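Local coordinates for protein organophosphorus hydrolase (Pseudomonas pseudoalcaligenes, PDB 4LE6) that probably hydrolyses organophosphate triesters, as a two-zinc phosphotriesterase of the metallo-beta-lactamase superfamily, at residues A[37-41]-A[315-320]; A[97-101]-A[214-218]. All coordinates share one frame; numbering follows the deposited sequence.

Contact 1 (A[37-41]-A[315-320])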
loop_
_atom_site.group_PDB
_atom_site.type_symbol
_atom_site.label_atom_id
_atom_site.label_comp_id
_atom_site.label_asym_id
_atom_site.label_seq_id
_atom_site.Cartn_x
_atom_site.Cartn_y
_atom_site.Cartn_z
ATOM N N TYR A 37 9.009 5.373 -3.994
ATOM C CA TYR A 37 9.867 4.234 -3.744
ATOM C C TYR A 37 9.470 3.511 -2.484
ATOM O O TYR A 37 8.898 4.105 -1.560
ATOM C CB TYR A 37 11.357 4.614 -3.710
ATOM C CG TYR A 37 11.808 5.437 -2.519
ATOM C CD1 TYR A 37 11.770 6.824 -2.556
ATOM C CD2 TYR A 37 12.317 4.828 -1.379
ATOM C CE1 TYR A 37 12.202 7.577 -1.488
ATOM C CE2 TYR A 37 12.750 5.574 -0.303
ATOM C CZ TYR A 37 12.680 6.943 -0.356
ATOM O OH TYR A 37 13.113 7.689 0.716
ATOM N N TYR A 38 9.757 2.217 -2.464
ATOM C CA TYR A 38 9.439 1.401 -1.297
ATOM C C TYR A 38 10.489 0.316 -1.074
ATOM O O TYR A 38 10.785 -0.442 -1.990
ATOM C CB TYR A 38 8.060 0.740 -1.458
ATOM C CG TYR A 38 7.693 -0.073 -0.254
ATOM C CD1 TYR A 38 7.240 0.548 0.896
ATOM C CD2 TYR A 38 7.831 -1.461 -0.238
ATOM C CE1 TYR A 38 6.921 -0.173 2.020
ATOM C CE2 TYR A 38 7.509 -2.194 0.898
ATOM C CZ TYR A 38 7.049 -1.530 2.029
ATOM O OH TYR A 38 6.704 -2.184 3.203
ATOM N N ARG A 39 11.015 0.228 0.151
ATOM C CA ARG A 39 12.084 -0.718 0.479
ATOM C C ARG A 39 11.559 -2.016 1.104
ATOM O O ARG A 39 10.692 -1.983 1.979
ATOM C CB ARG A 39 13.050 -0.074 1.462
ATOM C CG ARG A 39 14.469 -0.601 1.363
ATOM C CD ARG A 39 15.261 0.171 0.330
ATOM N NE ARG A 39 15.493 1.540 0.766
ATOM C CZ ARG A 39 15.911 2.524 -0.022
ATOM N NH1 ARG A 39 16.103 3.731 0.485
ATOM N NH2 ARG A 39 16.142 2.311 -1.311
ATOM N N MET A 40 12.102 -3.149 0.664
ATOM C CA MET A 40 11.792 -4.436 1.270
ATOM C C MET A 40 13.026 -5.324 1.323
ATOM O O MET A 40 13.791 -5.413 0.358
ATOM C CB MET A 40 10.703 -5.157 0.477
ATOM C CG MET A 40 10.101 -6.339 1.216
ATOM S SD MET A 40 8.957 -7.292 0.185
ATOM C CE MET A 40 10.088 -8.235 -0.849
ATOM N N ALA A 41 13.201 -6.027 2.430
ATOM C CA ALA A 41 14.291 -6.981 2.527
ATOM C C ALA A 41 13.864 -8.280 1.859
ATOM O O ALA A 41 12.712 -8.682 1.938
ATOM C CB ALA A 41 14.658 -7.229 3.978
ATOM N N VAL A 315 1.988 -6.552 0.174
ATOM C CA VAL A 315 2.780 -6.445 1.379
ATOM C C VAL A 315 2.236 -5.317 2.249
ATOM O O VAL A 315 1.688 -4.319 1.751
ATOM C CB VAL A 315 4.258 -6.178 1.036
ATOM C CG1 VAL A 315 4.409 -4.821 0.412
ATOM C CG2 VAL A 315 5.137 -6.324 2.260
ATOM N N GLU A 316 2.385 -5.482 3.553
ATOM C CA GLU A 316 1.995 -4.445 4.491
ATOM C C GLU A 316 3.180 -3.526 4.749
ATOM O O GLU A 316 4.279 -3.992 5.023
ATOM C CB GLU A 316 1.492 -5.079 5.788
ATOM C CG GLU A 316 0.234 -5.922 5.568
ATOM C CD GLU A 316 -0.289 -6.580 6.829
ATOM O OE1 GLU A 316 -0.260 -5.939 7.901
ATOM O OE2 GLU A 316 -0.731 -7.753 6.751
ATOM N N PHE A 317 2.946 -2.217 4.662
ATOM C CA PHE A 317 3.991 -1.232 4.871
ATOM C C PHE A 317 4.775 -1.508 6.163
ATOM O O PHE A 317 4.182 -1.702 7.236
ATOM C CB PHE A 317 3.355 0.148 4.932
ATOM C CG PHE A 317 4.350 1.268 4.975
ATOM C CD1 PHE A 317 4.909 1.672 6.172
ATOM C CD2 PHE A 317 4.708 1.932 3.817
ATOM C CE1 PHE A 317 5.819 2.707 6.210
ATOM C CE2 PHE A 317 5.628 2.966 3.854
ATOM C CZ PHE A 317 6.182 3.350 5.050
ATOM N N SER A 318 6.101 -1.532 6.058
ATOM C CA SER A 318 6.960 -1.830 7.196
ATOM C C SER A 318 8.350 -1.275 6.975
ATOM O O SER A 318 8.868 -1.314 5.865
ATOM C CB SER A 318 7.093 -3.345 7.383
ATOM O OG SER A 318 7.997 -3.652 8.435
ATOM N N PRO A 319 8.981 -0.783 8.040
ATOM C CA PRO A 319 10.423 -0.586 7.871
ATOM C C PRO A 319 11.132 -1.923 7.721
ATOM O O PRO A 319 10.569 -2.985 8.003
ATOM C CB PRO A 319 10.852 0.106 9.170
ATOM C CG PRO A 319 9.740 -0.125 10.146
ATOM C CD PRO A 319 8.490 -0.350 9.356
ATOM N N ILE A 320 12.384 -1.872 7.289
ATOM C CA ILE A 320 13.225 -3.047 7.320
ATOM C C ILE A 320 13.657 -3.264 8.763
ATOM O O ILE A 320 14.200 -2.370 9.411
ATOM C CB ILE A 320 14.408 -2.879 6.352
ATOM C CG1 ILE A 320 13.860 -2.991 4.919
ATOM C CG2 ILE A 320 15.514 -3.919 6.615
ATOM C CD1 ILE A 320 14.847 -2.655 3.843
HETATM O O HOH W 1 10.125 -3.300 4.307
#
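Y38 and F317 meet where the two sheets of the alpha-beta/beta-alpha sandwich, the metallo-beta-lactamase fold, come together at one margin: 37-41 belongs to an outermost strand of one sheet, and 315-320 is the loop that leaves strand 310-314, an outermost strand of the other. A chi1 of -178° puts Y38 CG anti to the backbone N and sends the ring into the bend of the loop. F317 CD2 and CE2 come up to the CE1 corner of this ring, CD2 within 3.5 Å of Y38 CE1. The ring planes lie at 53°, neither stacked nor perpendicular. V315 CG1 approaches Y38 CE2 obliquely at 4.1 Å. The phenol oxygen is held as an acceptor: S318 N donates to Y38 OH over 3.0 Å, through a bent N-H...O angle of 140°.

Further along the strand, I320 CD1 lies beside R39 CB and CG, though its spacing from CG is too short to be trusted. The R39 chain then bends at chi2 and chi3, carrying its guanidinium away from the loop to T48 and S125 of its own chain and, through NE, to the backbone O of T32 of the second subunit. Y37 CD2 lies over the rim of one guanidinium face. Water 1 joins the backbones, donating to R39 O and, at 2.8 Å, to S318 O. Within the loop, S318 OG gives a 2.7 Å hydrogen bond to a lone pair of P319 O.

Contact 2 (A[97-101]-A[214-218])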
loop_
_atom_site.group_PDB
_atom_site.type_symbol
_atom_site.label_atom_id
_atom_site.label_comp_id
_atom_site.label_asym_id
_atom_site.label_seq_id
_atom_site.Cartn_x
_atom_site.Cartn_y
_atom_site.Cartn_z
ATOM N N GLY A 97 24.118 -7.187 -3.143
ATOM C CA GLY A 97 25.486 -7.192 -2.647
ATOM C C GLY A 97 26.508 -7.327 -3.777
ATOM O O GLY A 97 27.458 -6.546 -3.860
ATOM N N ASP A 98 26.317 -8.309 -4.653
ATOM C CA ASP A 98 27.208 -8.496 -5.791
ATOM C C ASP A 98 26.926 -7.506 -6.911
ATOM O O ASP A 98 27.833 -7.081 -7.608
ATOM C CB ASP A 98 27.087 -9.917 -6.357
ATOM C CG ASP A 98 27.593 -10.967 -5.398
ATOM O OD1 ASP A 98 28.812 -10.992 -5.143
ATOM O OD2 ASP A 98 26.771 -11.761 -4.894
ATOM N N ASN A 99 25.654 -7.188 -7.106
ATOM C CA ASN A 99 25.227 -6.312 -8.184
ATOM C C ASN A 99 24.125 -5.351 -7.751
ATOM O O ASN A 99 23.307 -5.666 -6.874
ATOM C CB ASN A 99 24.683 -7.139 -9.347
ATOM C CG ASN A 99 25.720 -8.074 -9.937
ATOM O OD1 ASN A 99 25.827 -9.239 -9.536
ATOM N ND2 ASN A 99 26.493 -7.571 -10.895
ATOM N N LEU A 100 24.081 -4.190 -8.393
ATOM C CA LEU A 100 22.901 -3.340 -8.317
ATOM C C LEU A 100 22.167 -3.508 -9.637
ATOM O O LEU A 100 22.677 -3.144 -10.701
ATOM C CB LEU A 100 23.260 -1.878 -8.058
ATOM C CG LEU A 100 22.055 -0.956 -7.833
ATOM C CD1 LEU A 100 21.300 -1.282 -6.530
ATOM C CD2 LEU A 100 22.503 0.483 -7.825
ATOM N N VAL A 101 20.973 -4.086 -9.560
ATOM C CA VAL A 101 20.256 -4.534 -10.741
ATOM C C VAL A 101 18.922 -3.829 -10.853
ATOM O O VAL A 101 18.113 -3.859 -9.927
ATOM C CB VAL A 101 19.990 -6.068 -10.684
ATOM C CG1 VAL A 101 19.281 -6.539 -11.951
ATOM C CG2 VAL A 101 21.287 -6.828 -10.498
ATOM N N LEU A 214 22.247 -16.199 -14.465
ATOM C CA LEU A 214 22.575 -14.954 -15.148
ATOM C C LEU A 214 23.540 -14.129 -14.300
ATOM O O LEU A 214 24.534 -13.595 -14.798
ATOM C CB LEU A 214 21.303 -14.159 -15.393
ATOM C CG LEU A 214 21.464 -12.796 -16.058
ATOM C CD1 LEU A 214 21.969 -12.948 -17.490
ATOM C CD2 LEU A 214 20.132 -12.095 -16.019
ATOM N N LEU A 215 23.202 -14.004 -13.022
ATOM C CA LEU A 215 24.046 -13.358 -12.024
ATOM C C LEU A 215 23.861 -14.130 -10.731
ATOM O O LEU A 215 22.930 -14.921 -10.623
ATOM C CB LEU A 215 23.623 -11.916 -11.805
ATOM C CG LEU A 215 23.854 -10.933 -12.945
ATOM C CD1 LEU A 215 23.153 -9.656 -12.582
ATOM C CD2 LEU A 215 25.367 -10.703 -13.181
ATOM N N PRO A 216 24.741 -13.917 -9.745
ATOM C CA PRO A 216 24.523 -14.613 -8.470
ATOM C C PRO A 216 23.132 -14.292 -7.903
ATOM O O PRO A 216 22.817 -13.119 -7.743
ATOM C CB PRO A 216 25.635 -14.055 -7.569
ATOM C CG PRO A 216 26.727 -13.631 -8.536
ATOM C CD PRO A 216 25.976 -13.109 -9.739
ATOM N N GLY A 217 22.312 -15.314 -7.680
ATOM C CA GLY A 217 21.004 -15.142 -7.078
ATOM C C GLY A 217 19.923 -14.786 -8.081
ATOM O O GLY A 217 18.758 -14.658 -7.728
ATOM N N VAL A 218 20.308 -14.644 -9.341
ATOM C CA VAL A 218 19.393 -14.148 -10.370
ATOM C C VAL A 218 19.294 -15.126 -11.529
ATOM O O VAL A 218 20.304 -15.528 -12.102
ATOM C CB VAL A 218 19.832 -12.789 -10.912
ATOM C CG1 VAL A 218 18.724 -12.197 -11.772
ATOM C CG2 VAL A 218 20.158 -11.847 -9.759
HETATM O O HOH W 2 23.852 -10.405 -8.279
#
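The flat carboxamide of N99 receives both methyl groups of L215 over one face: CD1 sits almost directly above N99 CG at 4.0 Å, while CD2 is displaced to one side, about equally far from the oxygen and the nitrogen. Beyond the oxygen end stands the ring of P216, its CD 3.9 Å from N99 OD1. D98 OD2 touches the same proline, P216 CB lying 3.7 Å from it, off the carboxylate plane and beyond the oxygen. No direct hydrogen bond crosses the contact. Water 2 does the polar joining instead, donating to N99 OD1 over 2.6 Å and to P216 O over 3.0 Å, while N99 ND2 is taken up by D133.

The N99 side chain, with CG beside its own backbone N (chi1 -61°), thus uses its two ends differently and offers the amide face to leucine. V101 extends this apolar patch, its CG2 reaching L215 CD1 at 4.0 Å, the two side chains running alongside in opposite senses. Leucine and proline are presented by a type II turn from L215 to V218, closed by V218 N donating to L215 O; G217 takes the positive phi of its third position. A classic beta bulge sets L214 and L215 together opposite V218, both amides donating weakly to V218 O.

Strand 134-136, which neighbours strand 100-103, floors the contact: T134 touches both N99 and L215, and L136 touches V101. The turn leads straight into strand 218-222, an outer strand of the second sheet, so the packing joins the two sheets.

How the contacts relate
The two contacts illustrate how a sandwich is closed at two places between its sheets. Their centres lie 20 Å apart and their nearest atoms about 8 Å, so they do not touch. In the first sheet, strands 45-57 and 85-95 separate strand 37-42 of contact 1 from strand 100-103 of contact 2; in the second, contact 1 adjoins strand 310-314 and contact 2 the other outermost strand, 218-222. In sequence, both segments of contact 2 fall between those of contact 1. Neither belongs to the two-zinc site, to which H139, H226, D247 and H294 contribute. Both meet the second subunit's N-terminal region: Q33 at contact 1, P27 at contact 2.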